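Local coordinates for glutamine amidotransferase domain-containing protein (Streptococcus mutans, PDB 3L7N) that probably acts as a glutamine amidotransferase, releasing ammonia from glutamine for transfer to an acceptor that is not known, at residues 68-81 against 91-103. Residues are numbered along the deposited sequence; the frame is centred on the assembly and turned at random.
Sequences YDAQAEVKLIQKAA and CLGAQLMGVAYGA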
# COMPACT_ATOMS: atom_id res chain seq x y z
N TYR A 68 -14.90 -9.06 -6.25
CA TYR A 68 -13.59 -8.55 -6.59
C TYR A 68 -13.36 -8.72 -8.05
O TYR A 68 -13.47 -9.80 -8.54
CB TYR A 68 -12.58 -9.38 -5.86
CG TYR A 68 -11.17 -9.07 -6.17
CD1 TYR A 68 -10.35 -10.02 -6.71
CD2 TYR A 68 -10.63 -7.83 -5.86
CE1 TYR A 68 -9.06 -9.76 -6.95
CE2 TYR A 68 -9.35 -7.57 -6.08
CZ TYR A 68 -8.55 -8.52 -6.62
OH TYR A 68 -7.23 -8.23 -6.85
N ASP A 69 -12.96 -7.66 -8.73
CA ASP A 69 -12.70 -7.71 -10.18
C ASP A 69 -11.35 -7.03 -10.47
O ASP A 69 -11.27 -5.81 -10.62
CB ASP A 69 -13.83 -7.02 -10.91
CG ASP A 69 -13.73 -7.12 -12.42
OD1 ASP A 69 -12.67 -7.47 -12.96
OD2 ASP A 69 -14.75 -6.80 -13.08
N ALA A 70 -10.27 -7.82 -10.41
CA ALA A 70 -8.91 -7.29 -10.52
C ALA A 70 -8.73 -6.60 -11.84
O ALA A 70 -8.11 -5.56 -11.92
CB ALA A 70 -7.96 -8.33 -10.37
N GLN A 71 -9.33 -7.17 -12.88
CA GLN A 71 -9.29 -6.57 -14.21
C GLN A 71 -9.82 -5.13 -14.21
O GLN A 71 -9.21 -4.24 -14.80
CB GLN A 71 -10.08 -7.42 -15.20
CG GLN A 71 -9.25 -7.94 -16.37
CD GLN A 71 -7.94 -7.20 -16.52
OE1 GLN A 71 -7.89 -6.10 -17.08
NE2 GLN A 71 -6.86 -7.80 -16.03
N ALA A 72 -10.95 -4.92 -13.55
CA ALA A 72 -11.57 -3.60 -13.51
C ALA A 72 -10.73 -2.65 -12.71
O ALA A 72 -10.58 -1.50 -13.09
CB ALA A 72 -12.91 -3.69 -12.96
N GLU A 73 -10.12 -3.13 -11.60
CA GLU A 73 -9.22 -2.26 -10.84
C GLU A 73 -7.98 -1.87 -11.61
O GLU A 73 -7.59 -0.63 -11.64
CB GLU A 73 -8.89 -2.83 -9.49
CG GLU A 73 -10.12 -3.28 -8.81
CD GLU A 73 -10.00 -3.44 -7.26
OE1 GLU A 73 -9.05 -2.86 -6.63
OE2 GLU A 73 -10.89 -4.14 -6.70
N VAL A 74 -7.39 -2.86 -12.33
CA VAL A 74 -6.27 -2.57 -13.27
C VAL A 74 -6.66 -1.50 -14.34
O VAL A 74 -5.96 -0.47 -14.50
CB VAL A 74 -5.72 -3.82 -13.94
CG1 VAL A 74 -4.69 -3.43 -15.00
CG2 VAL A 74 -5.09 -4.79 -12.90
N LYS A 75 -7.78 -1.68 -14.99
CA LYS A 75 -8.17 -0.68 -15.97
C LYS A 75 -8.40 0.66 -15.33
O LYS A 75 -8.09 1.70 -15.93
CB LYS A 75 -9.41 -1.10 -16.74
CG LYS A 75 -9.27 -2.41 -17.45
CD LYS A 75 -9.98 -2.35 -18.85
CE LYS A 75 -10.06 -3.80 -19.49
NZ LYS A 75 -11.42 -4.02 -20.07
N LEU A 76 -8.96 0.67 -14.13
CA LEU A 76 -9.24 1.97 -13.48
C LEU A 76 -7.89 2.69 -13.20
O LEU A 76 -7.74 3.92 -13.51
CB LEU A 76 -10.08 1.78 -12.20
CG LEU A 76 -10.12 2.96 -11.29
CD1 LEU A 76 -11.05 3.99 -11.76
CD2 LEU A 76 -10.48 2.53 -9.93
N ILE A 77 -6.86 1.93 -12.72
CA ILE A 77 -5.50 2.51 -12.57
C ILE A 77 -4.96 3.09 -13.94
O ILE A 77 -4.51 4.23 -14.01
CB ILE A 77 -4.52 1.55 -12.01
CG1 ILE A 77 -4.76 1.33 -10.54
CG2 ILE A 77 -3.13 2.09 -12.16
CD1 ILE A 77 -4.44 -0.04 -10.13
N GLN A 78 -5.08 2.32 -15.00
CA GLN A 78 -4.58 2.77 -16.25
C GLN A 78 -5.26 4.02 -16.73
O GLN A 78 -4.56 4.95 -17.25
CB GLN A 78 -4.71 1.70 -17.26
CG GLN A 78 -3.89 0.57 -17.01
CD GLN A 78 -4.27 -0.54 -17.82
OE1 GLN A 78 -3.55 -1.47 -17.96
NE2 GLN A 78 -5.45 -0.46 -18.39
N LYS A 79 -6.63 4.07 -16.62
CA LYS A 79 -7.38 5.32 -16.96
C LYS A 79 -6.88 6.43 -16.13
O LYS A 79 -6.63 7.53 -16.62
CB LYS A 79 -8.90 5.16 -16.77
CG LYS A 79 -9.57 3.98 -17.68
CD LYS A 79 -11.17 4.10 -17.78
CE LYS A 79 -11.67 5.48 -18.55
NZ LYS A 79 -13.00 6.10 -17.95
N ALA A 80 -6.66 6.17 -14.86
CA ALA A 80 -6.27 7.23 -13.99
C ALA A 80 -4.86 7.79 -14.41
O ALA A 80 -4.70 8.98 -14.66
CB ALA A 80 -6.28 6.75 -12.49
N ALA A 81 -3.88 6.88 -14.54
CA ALA A 81 -2.50 7.23 -15.01
C ALA A 81 -2.53 8.01 -16.32
O ALA A 81 -1.82 9.01 -16.48
CB ALA A 81 -1.66 5.95 -15.18
N CYS A 91 0.29 -2.43 -0.60
CA CYS A 91 0.26 -3.87 -0.69
C CYS A 91 -0.52 -4.34 -1.90
O CYS A 91 -0.09 -4.09 -2.97
CB CYS A 91 -0.05 -4.53 0.68
SG CYS A 91 -1.22 -5.83 0.84
N LEU A 92 -1.66 -4.97 -1.77
CA LEU A 92 -2.37 -5.39 -3.00
C LEU A 92 -2.55 -4.21 -3.98
O LEU A 92 -2.29 -4.34 -5.15
CB LEU A 92 -3.70 -6.07 -2.70
CG LEU A 92 -4.67 -6.16 -3.87
CD1 LEU A 92 -4.17 -7.05 -4.94
CD2 LEU A 92 -6.04 -6.61 -3.40
N GLY A 93 -2.85 -3.05 -3.46
CA GLY A 93 -2.89 -1.87 -4.30
C GLY A 93 -1.58 -1.62 -5.10
O GLY A 93 -1.63 -1.16 -6.24
N ALA A 94 -0.42 -1.92 -4.47
CA ALA A 94 0.90 -1.68 -5.10
C ALA A 94 1.16 -2.72 -6.21
O ALA A 94 1.73 -2.42 -7.22
CB ALA A 94 1.91 -1.72 -4.14
N GLN A 95 0.58 -3.91 -6.04
CA GLN A 95 0.70 -4.97 -7.00
C GLN A 95 -0.20 -4.77 -8.19
O GLN A 95 0.16 -5.15 -9.32
CB GLN A 95 0.44 -6.31 -6.32
CG GLN A 95 1.49 -6.58 -5.25
CD GLN A 95 1.09 -7.61 -4.15
OE1 GLN A 95 0.26 -8.51 -4.36
NE2 GLN A 95 1.73 -7.48 -2.98
N LEU A 96 -1.40 -4.19 -7.98
CA LEU A 96 -2.26 -3.88 -9.14
C LEU A 96 -1.65 -2.72 -9.94
O LEU A 96 -1.74 -2.70 -11.14
CB LEU A 96 -3.70 -3.55 -8.72
CG LEU A 96 -4.50 -4.69 -8.08
CD1 LEU A 96 -5.60 -4.16 -7.24
CD2 LEU A 96 -5.04 -5.60 -9.08
N MET A 97 -1.00 -1.79 -9.28
CA MET A 97 -0.27 -0.81 -10.04
C MET A 97 0.82 -1.45 -10.94
O MET A 97 0.92 -1.13 -12.13
CB MET A 97 0.29 0.26 -9.18
CG MET A 97 -0.75 1.03 -8.51
SD MET A 97 -0.04 2.33 -7.62
CE MET A 97 0.50 3.35 -8.94
N GLY A 98 1.56 -2.43 -10.41
CA GLY A 98 2.54 -3.11 -11.18
C GLY A 98 1.93 -3.67 -12.47
O GLY A 98 2.46 -3.41 -13.62
N VAL A 99 0.83 -4.43 -12.31
CA VAL A 99 0.16 -5.05 -13.42
C VAL A 99 -0.29 -3.99 -14.34
O VAL A 99 -0.12 -4.11 -15.50
CB VAL A 99 -1.02 -5.90 -12.97
CG1 VAL A 99 -1.74 -6.47 -14.14
CG2 VAL A 99 -0.55 -7.00 -12.11
N ALA A 100 -0.83 -2.90 -13.81
CA ALA A 100 -1.40 -1.87 -14.68
C ALA A 100 -0.33 -1.31 -15.61
O ALA A 100 -0.61 -0.94 -16.72
CB ALA A 100 -2.01 -0.78 -13.89
N TYR A 101 0.91 -1.28 -15.11
CA TYR A 101 2.08 -0.66 -15.80
C TYR A 101 2.95 -1.69 -16.57
O TYR A 101 4.05 -1.34 -17.03
CB TYR A 101 2.95 0.06 -14.80
CG TYR A 101 2.47 1.45 -14.49
CD1 TYR A 101 2.73 2.49 -15.36
CD2 TYR A 101 1.68 1.72 -13.34
CE1 TYR A 101 2.30 3.82 -15.09
CE2 TYR A 101 1.26 3.04 -13.06
CZ TYR A 101 1.58 4.08 -13.96
OH TYR A 101 1.17 5.35 -13.75
N GLY A 102 2.46 -2.95 -16.67
CA GLY A 102 2.97 -3.89 -17.59
C GLY A 102 3.73 -5.02 -16.96
O GLY A 102 4.17 -5.89 -17.65
N ALA A 103 3.85 -5.08 -15.66
CA ALA A 103 4.58 -6.17 -15.02
C ALA A 103 3.76 -6.99 -14.08
O ALA A 103 3.15 -6.47 -13.21
CB ALA A 103 5.71 -5.63 -14.30
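Tyr68 reaches Leu92 and Leu96 with its hydroxyl, while one face of its ring is covered by Ala70 N, 4.1 Å above the plane and over its centre. With CG anti to the backbone N (chi1 176°), the ring is carried toward the second helix; OH lies 3.8 Å from Leu92 CD1 and is hydrogen-bonded to Ser57 O. At the other end, the Tyr101 ring has Met97 O in plane at its edge, and Ala81 CB approaches it obliquely, 3.9 Å from CZ; the ring of Phe169 also meets it, the planes about 20° apart.

Between these aromatics, helices 70-81 and 92-100 cross at -70°, their axes 8.7 Å apart, and a single knob-into-hole contact anchors the crossing. Cys91, at the N-cap of the second helix, belongs to a GxCxG pattern consistent with the nucleophile elbow of this family. Leu96 is the knob, seated among Ala70, Glu73, Val74 and Ile77: its CD2 meets Val74 CG2 at 3.9 Å, and its CD1 lies 3.7 Å from Glu73 OE1. Small Ala100 permits the close approach, with CB 3.5 Å from Ile77 CG2 and CA 3.7 Å from Val74 CG1.

Leu96, Ile77, Val74 and Ala100 make the join chiefly apolar, while the polar ends of Tyr68 and Glu73 turn to Ser57 and His8, which suggests that apolar fit, more than polar bonding, seats the helix that follows the probable nucleophile.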